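Local coordinates for protein glucose-6-phosphate 1-dehydrogenase (Mycobacterium avium, PDB 4LGV) that probably oxidises glucose 6-phosphate to 6-phosphogluconolactone, passing hydride to NADP+ in the first step of the pentose phosphate pathway, at residues H255-L260 and R285-L290; T323-W328 and V333-R338. All coordinates share one frame; numbering follows the deposited sequence.

Interaction 1: H255-L260 and R285-L290; sequences HLLQVL and RAMPSL
L257 and L260, on one flank of helix 246-264, face M287 in the irregular chain that follows helix 273-284; the backbones stay well apart, with 10.5 Å between the CA atoms of L257 and M287, their closest approach. Side chains alone bridge that gap, and one of them does most of the reaching. M287 runs out extended through chi2 and then bends at chi3 (69°), which swings its terminal methyl, CE, out of line with the chain behind it. This methyl meets one branch of each leucine. CE lies 3.7 Å from CD2 of L260, in a tip-to-tip approach, and 4.0 Å from CD2 of L257, whose side chain crosses that of the methionine at a slant. L260 holds CG anti to its backbone N (chi1 173°), and from there its CD2 branch extends to the methionine methyl. Both leucines start out from the helix toward the loop, and the two residues stand one turn apart on it. T440 of helix 434-449 packs beside L257, and I227 of strand 222-230 beside L260. No hydrogen bond spans the two segments, and only 89 Å² is buried between them. The join therefore rests on dispersion and on exclusion of water by three buried apolar side chains, a contact with little directional demand of its own.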
loop_
_atom_site.group_PDB
_atom_site.type_symbol
_atom_site.label_atom_id
_atom_site.label_comp_id
_atom_site.label_asym_id
_atom_site.label_seq_id
_atom_site.Cartn_x
_atom_site.Cartn_y
_atom_site.Cartn_z
ATOM N N HIS A 255 -25.172 20.681 -5.625
ATOM C CA HIS A 255 -25.534 19.274 -5.355
ATOM C C HIS A 255 -24.456 18.264 -5.727
ATOM O O HIS A 255 -23.956 17.527 -4.858
ATOM C CB HIS A 255 -26.846 18.941 -6.073
ATOM C CG HIS A 255 -27.364 17.554 -5.832
ATOM N ND1 HIS A 255 -27.409 16.984 -4.584
ATOM C CD2 HIS A 255 -27.904 16.634 -6.678
ATOM C CE1 HIS A 255 -27.917 15.763 -4.671
ATOM N NE2 HIS A 255 -28.247 15.533 -5.926
ATOM N N LEU A 256 -24.086 18.219 -7.003
ATOM C CA LEU A 256 -23.229 17.156 -7.468
ATOM C C LEU A 256 -21.802 17.331 -6.991
ATOM O O LEU A 256 -21.144 16.353 -6.672
ATOM C CB LEU A 256 -23.296 17.005 -8.986
ATOM C CG LEU A 256 -24.596 16.494 -9.546
ATOM C CD1 LEU A 256 -24.551 16.307 -11.065
ATOM C CD2 LEU A 256 -24.990 15.177 -8.913
ATOM N N LEU A 257 -21.309 18.567 -6.958
ATOM C CA LEU A 257 -19.975 18.800 -6.386
ATOM C C LEU A 257 -19.936 18.478 -4.898
ATOM O O LEU A 257 -18.941 17.972 -4.392
ATOM C CB LEU A 257 -19.525 20.229 -6.646
ATOM C CG LEU A 257 -19.095 20.496 -8.101
ATOM C CD1 LEU A 257 -18.739 21.963 -8.303
ATOM C CD2 LEU A 257 -17.898 19.638 -8.449
ATOM N N GLN A 258 -21.026 18.694 -4.200
ATOM C CA GLN A 258 -21.084 18.296 -2.778
ATOM C C GLN A 258 -21.049 16.763 -2.642
ATOM O O GLN A 258 -20.454 16.248 -1.731
ATOM C CB GLN A 258 -22.341 18.867 -2.104
ATOM C CG GLN A 258 -22.248 20.371 -1.830
ATOM C CD GLN A 258 -21.691 20.681 -0.462
ATOM O OE1 GLN A 258 -21.971 19.972 0.522
ATOM N NE2 GLN A 258 -20.908 21.753 -0.371
ATOM N N VAL A 259 -21.731 16.074 -3.555
ATOM C CA VAL A 259 -21.732 14.608 -3.588
ATOM C C VAL A 259 -20.300 14.082 -3.856
ATOM O O VAL A 259 -19.822 13.207 -3.148
ATOM C CB VAL A 259 -22.669 14.044 -4.651
ATOM C CG1 VAL A 259 -22.367 12.591 -4.955
ATOM C CG2 VAL A 259 -24.101 14.120 -4.166
ATOM N N LEU A 260 -19.635 14.687 -4.833
ATOM C CA LEU A 260 -18.257 14.345 -5.109
ATOM C C LEU A 260 -17.402 14.522 -3.867
ATOM O O LEU A 260 -16.606 13.656 -3.514
ATOM C CB LEU A 260 -17.747 15.194 -6.268
ATOM C CG LEU A 260 -16.269 15.044 -6.539
ATOM C CD1 LEU A 260 -15.963 13.583 -6.873
ATOM C CD2 LEU A 260 -15.849 15.915 -7.688
ATOM N N ARG A 285 -10.692 22.875 -2.783
ATOM C CA ARG A 285 -9.458 23.697 -2.911
ATOM C C ARG A 285 -8.382 23.025 -3.735
ATOM O O ARG A 285 -7.469 23.683 -4.174
ATOM C CB ARG A 285 -8.925 24.097 -1.545
ATOM C CG ARG A 285 -9.882 25.127 -0.960
ATOM C CD ARG A 285 -9.506 25.635 0.397
ATOM N NE ARG A 285 -8.237 26.338 0.308
ATOM C CZ ARG A 285 -7.440 26.586 1.336
ATOM N NH1 ARG A 285 -7.741 26.148 2.544
ATOM N NH2 ARG A 285 -6.315 27.254 1.131
ATOM N N ALA A 286 -8.493 21.729 -3.955
ATOM C CA ALA A 286 -7.527 20.994 -4.736
ATOM C C ALA A 286 -8.067 20.723 -6.124
ATOM O O ALA A 286 -7.438 19.977 -6.902
ATOM C CB ALA A 286 -7.179 19.649 -4.058
ATOM N N MET A 287 -9.219 21.289 -6.442
ATOM C CA MET A 287 -9.792 21.128 -7.779
ATOM C C MET A 287 -9.518 22.371 -8.636
ATOM O O MET A 287 -9.838 23.472 -8.255
ATOM C CB MET A 287 -11.322 20.927 -7.707
ATOM C CG MET A 287 -11.759 19.640 -6.995
ATOM S SD MET A 287 -13.530 19.329 -6.896
ATOM C CE MET A 287 -13.933 18.999 -8.626
ATOM N N PRO A 288 -8.973 22.189 -9.832
ATOM C CA PRO A 288 -8.846 23.289 -10.762
ATOM C C PRO A 288 -10.214 23.671 -11.335
ATOM O O PRO A 288 -11.136 22.860 -11.358
ATOM C CB PRO A 288 -7.952 22.717 -11.863
ATOM C CG PRO A 288 -8.194 21.259 -11.845
ATOM C CD PRO A 288 -8.629 20.895 -10.442
ATOM N N SER A 289 -10.326 24.901 -11.793
ATOM C CA SER A 289 -11.515 25.332 -12.490
ATOM C C SER A 289 -11.761 24.491 -13.748
ATOM O O SER A 289 -10.839 24.012 -14.366
ATOM C CB SER A 289 -11.410 26.827 -12.800
ATOM O OG SER A 289 -10.272 27.090 -13.588
ATOM N N LEU A 290 -13.022 24.341 -14.108
ATOM C CA LEU A 290 -13.367 23.534 -15.282
ATOM C C LEU A 290 -12.758 24.100 -16.575
ATOM O O LEU A 290 -12.662 25.329 -16.742
ATOM C CB LEU A 290 -14.873 23.441 -15.453
ATOM C CG LEU A 290 -15.672 22.794 -14.349
ATOM C CD1 LEU A 290 -17.131 22.878 -14.681
ATOM C CD2 LEU A 290 -15.258 21.351 -14.201
#

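Interaction 2: T323-W328 and V333-R338; sequences TEIDNW and VPIFLR
T323 pairs with I335 as an antiparallel hydrogen-bonded pair, its N donating to I335 O at 2.8 Å in a nearly straight bond (170°). The return bond, from I335 N to T323 O, is 3.0 Å long, and its donor stands well above the plane of the T323 carbonyl. Both side chains emerge on the same face of the sheet, where CG2 of T323 packs 3.8 Å from CB of I335. At E324 the pairing gives way to packing: its CA rests 4.0 Å from CD1 of I335, while its carboxylate turns off from the strand pair. I325 follows, and a water takes the place of a direct backbone bond, accepting from I325 N (2.7 Å) and donating to V333 O (2.6 Å). The I325 side chain crosses that of I335, with their CD1 methyls 3.8 Å apart; an extended chi2 of 172° carries the I335 methyl out to this meeting. D326 then centres an inverse gamma turn that bends the chain, and its OD2 is hydrogen-bonded to S361 OG of a third subunit. Antiparallel neighbours 318-323 and 335-340 thus separate around a bridging water, where these two inner strands run out of the large mixed sheet characteristic of the C-terminal domain of glucose-6-phosphate dehydrogenases.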
loop_
_atom_site.group_PDB
_atom_site.type_symbol
_atom_site.label_atom_id
_atom_site.label_comp_id
_atom_site.label_asym_id
_atom_site.label_seq_id
_atom_site.Cartn_x
_atom_site.Cartn_y
_atom_site.Cartn_z
ATOM N N THR A 323 -13.530 16.855 -14.783
ATOM C CA THR A 323 -12.796 17.561 -13.749
ATOM C C THR A 323 -11.816 16.593 -13.054
ATOM O O THR A 323 -11.543 15.480 -13.541
ATOM C CB THR A 323 -13.778 18.184 -12.736
ATOM O OG1 THR A 323 -13.052 18.936 -11.776
ATOM C CG2 THR A 323 -14.572 17.115 -12.025
ATOM N N GLU A 324 -11.221 17.052 -11.971
ATOM C CA GLU A 324 -10.218 16.273 -11.275
ATOM C C GLU A 324 -10.005 16.851 -9.878
ATOM O O GLU A 324 -10.355 18.002 -9.610
ATOM C CB GLU A 324 -8.873 16.264 -12.042
ATOM C CG GLU A 324 -8.224 17.616 -12.107
ATOM C CD GLU A 324 -6.837 17.683 -12.743
ATOM O OE1 GLU A 324 -5.892 16.969 -12.328
ATOM O OE2 GLU A 324 -6.700 18.527 -13.623
ATOM N N ILE A 325 -9.408 16.048 -9.017
ATOM C CA ILE A 325 -9.013 16.479 -7.659
ATOM C C ILE A 325 -7.507 16.209 -7.519
ATOM O O ILE A 325 -7.072 15.055 -7.480
ATOM C CB ILE A 325 -9.790 15.706 -6.601
ATOM C CG1 ILE A 325 -11.276 15.971 -6.749
ATOM C CG2 ILE A 325 -9.357 16.094 -5.206
ATOM C CD1 ILE A 325 -12.134 15.013 -5.941
ATOM N N ASP A 326 -6.727 17.277 -7.484
ATOM C CA ASP A 326 -5.276 17.187 -7.626
ATOM C C ASP A 326 -4.575 17.096 -6.281
ATOM O O ASP A 326 -3.796 17.986 -5.909
ATOM C CB ASP A 326 -4.757 18.386 -8.437
ATOM C CG ASP A 326 -3.306 18.236 -8.843
ATOM O OD1 ASP A 326 -2.820 17.105 -9.094
ATOM O OD2 ASP A 326 -2.633 19.313 -8.907
ATOM N N ASN A 327 -4.816 15.999 -5.570
ATOM C CA ASN A 327 -4.185 15.799 -4.260
ATOM C C ASN A 327 -3.591 14.399 -4.123
ATOM O O ASN A 327 -3.559 13.666 -5.099
ATOM C CB ASN A 327 -5.154 16.165 -3.164
ATOM C CG ASN A 327 -6.304 15.171 -2.997
ATOM O OD1 ASN A 327 -6.344 14.099 -3.585
ATOM N ND2 ASN A 327 -7.263 15.553 -2.154
ATOM N N TRP A 328 -3.111 14.032 -2.943
ATOM C CA TRP A 328 -2.459 12.729 -2.766
ATOM C C TRP A 328 -3.399 11.549 -3.007
ATOM O O TRP A 328 -2.961 10.487 -3.405
ATOM C CB TRP A 328 -1.858 12.596 -1.385
ATOM C CG TRP A 328 -0.604 13.384 -1.171
ATOM C CD1 TRP A 328 -0.026 14.249 -2.032
ATOM C CD2 TRP A 328 0.205 13.410 0.026
ATOM N NE1 TRP A 328 1.092 14.807 -1.462
ATOM C CE2 TRP A 328 1.259 14.292 -0.205
ATOM C CE3 TRP A 328 0.144 12.749 1.243
ATOM C CZ2 TRP A 328 2.249 14.552 0.757
ATOM C CZ3 TRP A 328 1.116 13.010 2.213
ATOM C CH2 TRP A 328 2.147 13.897 1.970
ATOM N N VAL A 333 -6.768 10.918 -11.511
ATOM C CA VAL A 333 -7.987 10.153 -11.684
ATOM C C VAL A 333 -8.986 11.079 -12.376
ATOM O O VAL A 333 -9.462 11.998 -11.752
ATOM C CB VAL A 333 -8.541 9.678 -10.335
ATOM C CG1 VAL A 333 -9.924 9.068 -10.487
ATOM C CG2 VAL A 333 -7.604 8.681 -9.695
ATOM N N PRO A 334 -9.309 10.843 -13.655
ATOM C CA PRO A 334 -10.295 11.662 -14.266
ATOM C C PRO A 334 -11.679 11.454 -13.668
ATOM O O PRO A 334 -12.077 10.320 -13.420
ATOM C CB PRO A 334 -10.297 11.190 -15.757
ATOM C CG PRO A 334 -9.099 10.285 -15.906
ATOM C CD PRO A 334 -8.870 9.751 -14.529
ATOM N N ILE A 335 -12.393 12.557 -13.475
ATOM C CA ILE A 335 -13.728 12.540 -12.956
ATOM C C ILE A 335 -14.680 13.110 -14.015
ATOM O O ILE A 335 -14.556 14.256 -14.412
ATOM C CB ILE A 335 -13.773 13.368 -11.663
ATOM C CG1 ILE A 335 -12.764 12.807 -10.660
ATOM C CG2 ILE A 335 -15.176 13.390 -11.097
ATOM C CD1 ILE A 335 -12.552 13.638 -9.410
ATOM N N PHE A 336 -15.599 12.282 -14.494
ATOM C CA PHE A 336 -16.564 12.694 -15.479
ATOM C C PHE A 336 -17.932 12.809 -14.818
ATOM O O PHE A 336 -18.341 11.959 -14.027
ATOM C CB PHE A 336 -16.619 11.696 -16.659
ATOM C CG PHE A 336 -15.353 11.656 -17.486
ATOM C CD1 PHE A 336 -15.117 12.613 -18.439
ATOM C CD2 PHE A 336 -14.436 10.681 -17.301
ATOM C CE1 PHE A 336 -13.945 12.614 -19.190
ATOM C CE2 PHE A 336 -13.278 10.638 -18.050
ATOM C CZ PHE A 336 -13.030 11.605 -19.011
ATOM N N LEU A 337 -18.651 13.844 -15.211
ATOM C CA LEU A 337 -19.936 14.131 -14.647
ATOM C C LEU A 337 -20.945 14.433 -15.759
ATOM O O LEU A 337 -20.609 15.127 -16.705
ATOM C CB LEU A 337 -19.772 15.302 -13.743
ATOM C CG LEU A 337 -20.980 15.743 -12.981
ATOM C CD1 LEU A 337 -20.487 16.418 -11.704
ATOM C CD2 LEU A 337 -21.832 16.672 -13.837
ATOM N N ARG A 338 -22.151 13.861 -15.646
ATOM C CA ARG A 338 -23.231 14.156 -16.556
ATOM C C ARG A 338 -24.513 14.296 -15.779
ATOM O O ARG A 338 -24.785 13.541 -14.828
ATOM C CB ARG A 338 -23.377 13.111 -17.642
ATOM C CG ARG A 338 -23.774 11.745 -17.159
ATOM C CD ARG A 338 -23.886 10.758 -18.312
ATOM N NE ARG A 338 -24.075 9.402 -17.789
ATOM C CZ ARG A 338 -24.371 8.344 -18.519
ATOM N NH1 ARG A 338 -24.515 8.466 -19.827
ATOM N NH2 ARG A 338 -24.547 7.156 -17.947
HETATM O O HOH W 1 -8.588 13.565 -9.840
#

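In the fold
Interaction 1 lies wholly upstream of interaction 2 along the chain, and their centres are about 8 Å apart within the C-terminal domain. They adjoin directly: A286 O and D326 N, 2.9 Å apart, probably form a hydrogen bond, and the M287 side chain that meets the helix also packs against T323. Helix 246-264 serves both, since I325 touches its A264 and L337 its V252 and L256. The loop 285-290 thus packs both on this helix and on the departing end of strand 318-323. Both contacts border the third subunit, through A286 and D326-W328, so this junction also contributes to the tetramer.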